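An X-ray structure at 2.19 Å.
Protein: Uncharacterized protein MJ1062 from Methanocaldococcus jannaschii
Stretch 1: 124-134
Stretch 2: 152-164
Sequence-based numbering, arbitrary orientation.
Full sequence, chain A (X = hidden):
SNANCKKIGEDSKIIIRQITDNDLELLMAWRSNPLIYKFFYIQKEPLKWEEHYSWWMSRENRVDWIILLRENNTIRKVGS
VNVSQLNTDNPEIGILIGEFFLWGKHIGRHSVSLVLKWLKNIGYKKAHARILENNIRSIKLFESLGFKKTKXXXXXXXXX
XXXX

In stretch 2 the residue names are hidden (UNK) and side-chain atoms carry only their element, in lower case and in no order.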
ATOM      1  N   TYR A 124      15.032 -24.041 -16.579  1.00 14.44           N
ATOM      2  CA  TYR A 124      15.639 -24.080 -15.248  1.00 14.10           C
ATOM      3  C   TYR A 124      15.347 -25.423 -14.606  1.00 14.58           C
ATOM      4  O   TYR A 124      14.304 -26.023 -14.849  1.00 14.81           O
ATOM      5  CB  TYR A 124      15.129 -22.935 -14.351  1.00 13.43           C
ATOM      6  CG  TYR A 124      15.638 -21.592 -14.809  1.00 12.81           C
ATOM      7  CD1 TYR A 124      16.909 -21.129 -14.391  1.00 11.24           C
ATOM      8  CD2 TYR A 124      14.869 -20.771 -15.665  1.00  7.08           C
ATOM      9  CE1 TYR A 124      17.391 -19.888 -14.796  1.00 10.83           C
ATOM     10  CE2 TYR A 124      15.349 -19.521 -16.071  1.00 10.28           C
ATOM     11  CZ  TYR A 124      16.627 -19.098 -15.653  1.00 12.70           C
ATOM     12  OH  TYR A 124      17.153 -17.885 -16.076  1.00 13.63           O
ATOM     13  N   LYS A 125      16.268 -25.885 -13.776  1.00 15.26           N
ATOM     14  CA  LYS A 125      16.131 -27.171 -13.095  1.00 16.31           C
ATOM     15  C   LYS A 125      16.058 -26.997 -11.561  1.00 16.62           C
ATOM     16  O   LYS A 125      15.641 -27.920 -10.858  1.00 15.90           O
ATOM     17  CB  LYS A 125      17.264 -28.135 -13.511  1.00 16.25           C
ATOM     18  CG  LYS A 125      17.382 -28.455 -15.049  1.00 19.07           C
ATOM     19  CD  LYS A 125      16.238 -29.362 -15.572  1.00 23.11           C
ATOM     20  CE  LYS A 125      16.552 -30.073 -16.922  1.00 27.58           C
ATOM     21  NZ  LYS A 125      16.410 -29.224 -18.184  1.00 28.29           N
ATOM     22  N   LYS A 126      16.460 -25.819 -11.058  1.00 17.42           N
ATOM     23  CA  LYS A 126      16.388 -25.480  -9.626  1.00 17.96           C
ATOM     24  C   LYS A 126      15.931 -24.038  -9.401  1.00 18.30           C
ATOM     25  O   LYS A 126      16.031 -23.195 -10.315  1.00 18.30           O
ATOM     26  CB  LYS A 126      17.749 -25.613  -8.922  1.00 17.82           C
ATOM     27  CG  LYS A 126      18.708 -26.541  -9.550  1.00 20.87           C
ATOM     28  CD  LYS A 126      20.127 -26.153  -9.198  1.00 25.64           C
ATOM     29  CE  LYS A 126      20.982 -27.397  -9.066  1.00 28.70           C
ATOM     30  NZ  LYS A 126      20.381 -28.362  -8.054  1.00 31.07           N
ATOM     31  N   ALA A 127      15.488 -23.771  -8.161  1.00 17.05           N
ATOM     32  CA  ALA A 127      15.093 -22.446  -7.706  1.00 16.54           C
ATOM     33  C   ALA A 127      15.202 -22.423  -6.190  1.00 16.63           C
ATOM     34  O   ALA A 127      15.169 -23.483  -5.546  1.00 17.12           O
ATOM     35  CB  ALA A 127      13.649 -22.078  -8.157  1.00 15.70           C
ATOM     36  N   HIS A 128      15.337 -21.222  -5.622  1.00 15.95           N
ATOM     37  CA  HIS A 128      15.433 -21.096  -4.177  1.00 16.11           C
ATOM     38  C   HIS A 128      14.693 -19.886  -3.640  1.00 16.37           C
ATOM     39  O   HIS A 128      14.250 -19.041  -4.400  1.00 17.22           O
ATOM     40  CB  HIS A 128      16.902 -21.123  -3.699  1.00 15.12           C
ATOM     41  CG  HIS A 128      17.698 -19.910  -4.077  1.00 14.60           C
ATOM     42  ND1 HIS A 128      18.418 -19.826  -5.247  1.00 14.50           N
ATOM     43  CD2 HIS A 128      17.924 -18.751  -3.416  1.00 14.80           C
ATOM     44  CE1 HIS A 128      19.037 -18.659  -5.301  1.00 12.88           C
ATOM     45  NE2 HIS A 128      18.756 -17.989  -4.201  1.00 12.23           N
ATOM     46  N   ALA A 129      14.558 -19.827  -2.320  1.00 16.93           N
ATOM     47  CA  ALA A 129      13.948 -18.691  -1.618  1.00 16.81           C
ATOM     48  C   ALA A 129      14.847 -18.386  -0.414  1.00 16.46           C
ATOM     49  O   ALA A 129      15.435 -19.296   0.144  1.00 16.80           O
ATOM     50  CB  ALA A 129      12.533 -19.047  -1.161  1.00 15.83           C
ATOM     51  N   ARG A 130      14.992 -17.115  -0.057  1.00 16.82           N
ATOM     52  CA  ARG A 130      15.720 -16.714   1.160  1.00 18.59           C
ATOM     53  C   ARG A 130      14.659 -16.306   2.164  1.00 17.84           C
ATOM     54  O   ARG A 130      13.811 -15.463   1.854  1.00 17.68           O
ATOM     55  CB  ARG A 130      16.691 -15.532   0.913  1.00 18.64           C
ATOM     56  CG  ARG A 130      17.652 -15.726  -0.259  1.00 22.10           C
ATOM     57  CD  ARG A 130      18.626 -14.522  -0.432  1.00 23.83           C
ATOM     58  NE  ARG A 130      19.574 -14.491   0.662  1.00 22.60           N
ATOM     59  CZ  ARG A 130      20.875 -14.714   0.567  1.00 24.74           C
ATOM     60  NH1 ARG A 130      21.451 -14.961  -0.611  1.00 24.93           N
ATOM     61  NH2 ARG A 130      21.610 -14.658   1.676  1.00 22.41           N
ATOM     62  N   ILE A 131      14.688 -16.915   3.349  1.00 17.38           N
ATOM     63  CA  ILE A 131      13.620 -16.691   4.323  1.00 17.08           C
ATOM     64  C   ILE A 131      14.163 -16.418   5.723  1.00 17.83           C
ATOM     65  O   ILE A 131      15.054 -17.143   6.223  1.00 17.62           O
ATOM     66  CB  ILE A 131      12.590 -17.866   4.359  1.00 17.32           C
ATOM     67  CG1 ILE A 131      12.144 -18.290   2.940  1.00 16.82           C
ATOM     68  CG2 ILE A 131      11.345 -17.478   5.159  1.00 16.00           C
ATOM     69  CD1 ILE A 131      11.328 -19.614   2.901  1.00 11.44           C
ATOM     70  N   LEU A 132      13.635 -15.370   6.353  1.00 18.21           N
ATOM     71  CA  LEU A 132      13.975 -15.107   7.757  1.00 19.02           C
ATOM     72  C   LEU A 132      13.295 -16.133   8.668  1.00 19.10           C
ATOM     73  O   LEU A 132      12.141 -16.546   8.424  1.00 18.32           O
ATOM     74  CB  LEU A 132      13.565 -13.708   8.191  1.00 18.89           C
ATOM     75  CG  LEU A 132      14.317 -12.445   7.808  1.00 20.47           C
ATOM     76  CD1 LEU A 132      13.944 -11.441   8.856  1.00 22.45           C
ATOM     77  CD2 LEU A 132      15.864 -12.596   7.747  1.00 18.77           C
ATOM     78  N   GLU A 133      14.041 -16.546   9.682  1.00 18.78           N
ATOM     79  CA  GLU A 133      13.616 -17.531  10.652  1.00 20.11           C
ATOM     80  C   GLU A 133      12.242 -17.252  11.242  1.00 20.12           C
ATOM     81  O   GLU A 133      11.547 -18.197  11.610  1.00 21.30           O
ATOM     82  CB  GLU A 133      14.606 -17.582  11.808  1.00 20.89           C
ATOM     83  CG  GLU A 133      15.902 -18.214  11.449  1.00 24.27           C
ATOM     84  CD  GLU A 133      16.876 -18.202  12.593  1.00 28.58           C
ATOM     85  OE1 GLU A 133      16.890 -17.184  13.323  1.00 31.81           O
ATOM     86  OE2 GLU A 133      17.630 -19.194  12.753  1.00 29.15           O
ATOM     87  N   ASN A 134      11.863 -15.976  11.361  1.00 18.63           N
ATOM     88  CA  ASN A 134      10.623 -15.619  12.041  1.00 17.41           C
ATOM     89  C   ASN A 134       9.440 -15.675  11.093  1.00 16.93           C
ATOM     90  O   ASN A 134       8.289 -15.638  11.522  1.00 16.23           O
ATOM     91  CB  ASN A 134      10.724 -14.240  12.747  1.00 17.00           C
ATOM     92  CG  ASN A 134      10.913 -13.077  11.767  1.00 17.54           C
ATOM     93  OD1 ASN A 134      11.716 -13.165  10.852  1.00 17.91           O
ATOM     94  ND2 ASN A 134      10.166 -11.985  11.960  1.00 16.15           N
ATOM     95  N   UNK A 152      22.505 -21.846   5.353  1.00 24.08           N
ATOM     96  CA  UNK A 152      22.344 -20.517   5.968  1.00 24.23           C
ATOM     97  C   UNK A 152      22.404 -19.437   4.895  1.00 23.70           C
ATOM     98  O   UNK A 152      23.155 -19.556   3.931  1.00 24.18           O
ATOM     99  n   UNK A 152      22.090 -17.824   9.120  1.00 27.94           N
ATOM    100  c   UNK A 152      24.020 -19.640   9.359  1.00 27.18           C
ATOM    101  c   UNK A 152      23.465 -20.252   6.982  1.00 24.56           C
ATOM    102  c   UNK A 152      23.331 -18.322   9.877  1.00 30.25           C
ATOM    103  c   UNK A 152      23.121 -20.497   8.437  1.00 25.60           C
ATOM    104  N   UNK A 153      21.600 -18.395   5.045  1.00 23.11           N
ATOM    105  CA  UNK A 153      21.802 -17.171   4.273  1.00 22.59           C
ATOM    106  C   UNK A 153      22.624 -16.266   5.183  1.00 22.52           C
ATOM    107  O   UNK A 153      23.556 -16.728   5.823  1.00 22.55           O
ATOM    108  N   UNK A 154      22.250 -14.992   5.264  1.00 22.72           N
ATOM    109  CA  UNK A 154      22.778 -14.055   6.268  1.00 23.00           C
ATOM    110  C   UNK A 154      22.142 -14.341   7.641  1.00 23.27           C
ATOM    111  O   UNK A 154      21.285 -15.235   7.756  1.00 22.77           O
ATOM    112  c   UNK A 154      22.535 -12.613   5.809  1.00 23.07           C
ATOM    113  c   UNK A 154      22.865 -12.400   4.312  1.00 22.51           C
ATOM    114  n   UNK A 154      20.749  -9.386   2.108  1.00 22.66           N
ATOM    115  c   UNK A 154      22.282 -11.127   3.769  1.00 21.42           C
ATOM    116  n   UNK A 154      20.881 -11.305   3.393  1.00 25.84           N
ATOM    117  c   UNK A 154      20.190 -10.484   2.603  1.00 24.60           C
ATOM    118  n   UNK A 154      18.922 -10.762   2.317  1.00 24.37           N
ATOM    119  N   UNK A 155      22.587 -13.636   8.684  1.00 23.04           N
ATOM    120  CA  UNK A 155      22.125 -13.900  10.055  1.00 23.28           C
ATOM    121  C   UNK A 155      20.617 -14.082  10.106  1.00 22.74           C
ATOM    122  O   UNK A 155      19.887 -13.317   9.476  1.00 22.69           O
ATOM    123  c   UNK A 155      22.958 -13.179  12.362  1.00 27.28           C
ATOM    124  c   UNK A 155      23.987 -12.238  12.970  1.00 32.00           C
ATOM    125  o   UNK A 155      24.862 -12.717  13.745  1.00 34.81           O
ATOM    126  c   UNK A 155      22.517 -12.743  10.967  1.00 23.90           C
ATOM    127  o   UNK A 155      23.937 -11.019  12.672  1.00 34.15           O
ATOM    128  N   UNK A 156      20.149 -15.099  10.835  1.00 21.71           N
ATOM    129  CA  UNK A 156      18.700 -15.391  10.975  1.00 20.68           C
ATOM    130  C   UNK A 156      17.935 -15.663   9.651  1.00 20.27           C
ATOM    131  O   UNK A 156      16.695 -15.634   9.611  1.00 19.64           O
ATOM    132  c   UNK A 156      18.506 -14.101  13.213  1.00 22.12           C
ATOM    133  o   UNK A 156      18.012 -13.239  13.927  1.00 23.61           O
ATOM    134  c   UNK A 156      17.986 -14.269  11.764  1.00 20.39           C
ATOM    135  n   UNK A 156      19.500 -14.902  13.635  1.00 21.59           N
ATOM    136  N   UNK A 157      18.685 -15.907   8.583  1.00 19.65           N
ATOM    137  CA  UNK A 157      18.155 -16.108   7.234  1.00 19.19           C
ATOM    138  C   UNK A 157      18.589 -17.497   6.699  1.00 19.05           C
ATOM    139  O   UNK A 157      19.743 -17.915   6.883  1.00 18.35           O
ATOM    140  c   UNK A 157      18.687 -15.000   6.327  1.00 18.63           C
ATOM    141  o   UNK A 157      18.175 -12.985   3.541  1.00 24.65           O
ATOM    142  c   UNK A 157      18.817 -13.911   4.058  1.00 21.88           C
ATOM    143  o   UNK A 157      20.037 -14.062   3.868  1.00 21.84           O
ATOM    144  c   UNK A 157      18.081 -14.912   4.942  1.00 21.02           C
ATOM    145  N   UNK A 158      17.656 -18.192   6.042  1.00 18.72           N
ATOM    146  CA  UNK A 158      17.881 -19.538   5.531  1.00 17.92           C
ATOM    147  C   UNK A 158      17.540 -19.644   4.059  1.00 18.09           C
ATOM    148  O   UNK A 158      16.568 -19.050   3.595  1.00 17.34           O
ATOM    149  c   UNK A 158      16.864 -19.938   8.721  1.00 19.77           C
ATOM    150  c   UNK A 158      18.542 -21.125   9.583  1.00 20.50           C
ATOM    151  c   UNK A 158      19.478 -21.723  10.414  1.00 19.27           C
ATOM    152  c   UNK A 158      17.000 -20.534   6.290  1.00 17.96           C
ATOM    153  c   UNK A 158      17.396 -20.620   7.678  1.00 19.20           C
ATOM    154  n   UNK A 158      17.531 -20.245   9.874  1.00 21.21           N
ATOM    155  c   UNK A 158      19.416 -22.264   7.635  1.00 20.32           C
ATOM    156  c   UNK A 158      20.375 -22.585   9.838  1.00 20.61           C
ATOM    157  c   UNK A 158      20.355 -22.860   8.464  1.00 19.09           C
ATOM    158  c   UNK A 158      18.488 -21.379   8.201  1.00 20.54           C
ATOM    159  N   UNK A 159      18.333 -20.430   3.340  1.00 17.96           N
ATOM    160  CA  UNK A 159      18.033 -20.755   1.952  1.00 17.35           C
ATOM    161  C   UNK A 159      17.314 -22.093   1.924  1.00 17.32           C
ATOM    162  O   UNK A 159      17.737 -23.044   2.615  1.00 17.78           O
ATOM    163  c   UNK A 159      20.342 -19.800   1.474  1.00 17.42           C
ATOM    164  c   UNK A 159      19.316 -20.896   1.116  1.00 17.78           C
ATOM    165  c   UNK A 159      19.807 -18.394   1.394  1.00 18.94           C
ATOM    166  c   UNK A 159      18.984 -21.003  -0.376  1.00 16.60           C
ATOM    167  N   UNK A 160      16.239 -22.123   1.140  1.00 15.84           N
ATOM    168  CA  UNK A 160      15.394 -23.263   0.901  1.00 16.12           C
ATOM    169  C   UNK A 160      15.410 -23.487  -0.612  1.00 16.41           C
ATOM    170  O   UNK A 160      15.191 -22.532  -1.360  1.00 15.51           O
ATOM    171  c   UNK A 160      14.160 -21.816   3.593  1.00 17.78           C
ATOM    172  c   UNK A 160      13.719 -22.895   2.808  1.00 16.40           C
ATOM    173  c   UNK A 160      13.952 -22.931   1.321  1.00 15.95           C
ATOM    174  c   UNK A 160      13.300 -22.859   5.552  1.00 18.69           C
ATOM    175  o   UNK A 160      13.062 -22.861   6.888  1.00 20.21           O
ATOM    176  c   UNK A 160      13.954 -21.796   4.969  1.00 18.06           C
ATOM    177  c   UNK A 160      12.841 -23.922   4.799  1.00 15.98           C
ATOM    178  c   UNK A 160      13.049 -23.929   3.432  1.00 16.48           C
ATOM    179  N   UNK A 161      15.655 -24.724  -1.061  1.00 16.37           N
ATOM    180  CA  UNK A 161      15.822 -25.002  -2.493  1.00 17.10           C
ATOM    181  C   UNK A 161      14.861 -26.061  -2.952  1.00 16.88           C
ATOM    182  O   UNK A 161      14.422 -26.897  -2.159  1.00 17.45           O
ATOM    183  o   UNK A 161      19.903 -25.748  -3.695  1.00 28.56           O
ATOM    184  c   UNK A 161      18.316 -24.538  -2.322  1.00 20.92           C
ATOM    185  c   UNK A 161      17.241 -25.456  -2.837  1.00 16.58           C
ATOM    186  c   UNK A 161      19.670 -24.708  -3.018  1.00 26.88           C
ATOM    187  o   UNK A 161      20.508 -23.781  -2.885  1.00 29.34           O
ATOM    188  N   UNK A 162      14.555 -26.039  -4.240  1.00 16.51           N
ATOM    189  CA  UNK A 162      13.691 -27.045  -4.823  1.00 16.87           C
ATOM    190  C   UNK A 162      14.242 -27.428  -6.195  1.00 17.85           C
ATOM    191  O   UNK A 162      14.854 -26.592  -6.894  1.00 18.48           O
ATOM    192  c   UNK A 162      12.039 -25.687  -6.213  1.00 16.04           C
ATOM    193  c   UNK A 162      11.216 -27.664  -4.867  1.00 15.48           C
ATOM    194  c   UNK A 162      12.228 -26.522  -4.948  1.00 16.43           C
ATOM    195  N   UNK A 163      14.045 -28.691  -6.554  1.00 18.74           N
ATOM    196  CA  UNK A 163      14.279 -29.174  -7.918  1.00 20.72           C
ATOM    197  C   UNK A 163      12.980 -29.038  -8.662  1.00 22.32           C
ATOM    198  O   UNK A 163      11.927 -29.421  -8.153  1.00 22.73           O
ATOM    199  n   UNK A 163      17.097 -30.170  -7.874  1.00 20.25           N
ATOM    200  o   UNK A 163      16.232 -31.506  -6.321  1.00 20.18           O
ATOM    201  c   UNK A 163      14.737 -30.629  -7.942  1.00 19.99           C
ATOM    202  c   UNK A 163      16.091 -30.815  -7.312  1.00 19.86           C
ATOM    203  N   UNK A 164      13.073 -28.465  -9.855  1.00 23.93           N
ATOM    204  CA  UNK A 164      11.925 -28.153 -10.695  1.00 26.02           C
ATOM    205  C   UNK A 164      11.433 -29.367 -11.486  1.00 27.30           C
ATOM    206  O   UNK A 164      10.219 -29.620 -11.612  1.00 28.60           O
ATOM    207  OXT UNK A 164      12.248 -30.122 -12.031  1.00 28.02           O
ATOM    208  c   UNK A 164      12.315 -27.024 -11.651  1.00 25.79           C
ATOM    209  c   UNK A 164      12.908 -24.592 -11.829  1.00 26.64           C
ATOM    210  c   UNK A 164      11.692 -25.415  -9.778  1.00 26.49           C
ATOM    211  c   UNK A 164      11.907 -25.600 -11.269  1.00 26.16           C
TER

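Position 152 carries four carbons in a row ending in a nitrogen and touches nothing on stretch 1: Lys 152. Its NZ instead donates to the backbone O of position 154, at 3.0 Å. Position 153 has no side-chain atoms and is Gly 153. The bareness fits the site, because an ideal CB here would lie 3.1 Å from Arg 130 NH2 and would clash with a side-chain oxygen of position 157.

At 154, three carbons lead to a nitrogen and then to a carbon bearing two more nitrogens; the nitrogen within the chain comes 3.8 Å from Arg 130 NH2, an approach of like charges. This is Arg 154. Position 155 has three carbons, the third with two oxygens, and its side chain stays clear of stretch 1: Glu 155. Position 156 shows two carbons, the second holding one oxygen and one nitrogen, and its backbone O accepts from Glu 133 N at 2.8 Å, so it is Asn 156. It has a positive phi of 58°, in the type II turn from 154 to 157.

Position 157 again has three carbons ending in two oxygens. One oxygen meets Arg 130, as a carboxylate should: Glu 157. Its OE1 takes a 2.8 Å salt bridge from Arg 130 NH2 and also accepts from Arg 154 N and NE, while OE2 lies 2.6 Å from Arg 154 NH2. One buried acid thus serves both arginines.

Position 158 has one carbon and then fused five- and six-membered rings of eight carbons and one nitrogen; the ring nitrogen lies 3.1 Å from Glu 133 OE2. This is Trp 158, and NE1 is the donor. Position 159 has four carbons, forked at the first with one arm two carbons long; the one-carbon arm is 3.9 Å from His 128 CB. It is Ile 159, whose CD1 lies over one face of the Arg 130 guanidinium. Position 160 is one carbon and a six-carbon ring bearing an oxygen, with Ile 131 CD1 4.1 Å from the ring centroid in an off-centre CH-pi contact: Tyr 160.

At 161, three carbons end in two oxygens, the second carbon 3.9 Å from His 128 CB: Glu 161. Position 162 is one carbon carrying two others, one of them 4.4 Å from Ala 127 CB: Val 162. Position 163 has two carbons, the second carrying one oxygen and one nitrogen, and its nitrogen comes 3.8 Å from Lys 126 NZ: Asn 163. Position 164 has four carbons, forked at the second, and one end carbon packs 3.7 Å from Tyr 124 CB: Leu 164. Its N donates to Lys 125 O at 2.8 Å.

The frame is an antiparallel ladder: Ala 127, Ala 129 and Ile 131 exchange paired backbone bonds with Val 162, Tyr 160 and Trp 158. These residues share one face of the sheet, where small alanines accompany larger partners. The other face includes the Arg 130–Glu 157 bridge. Backbone bonds hold the strands together, while this bridge and Trp 158 NE1 to Glu 133 OE2 fit this register.

Stretch 2 (152-164) KGRENEWIYEVNL
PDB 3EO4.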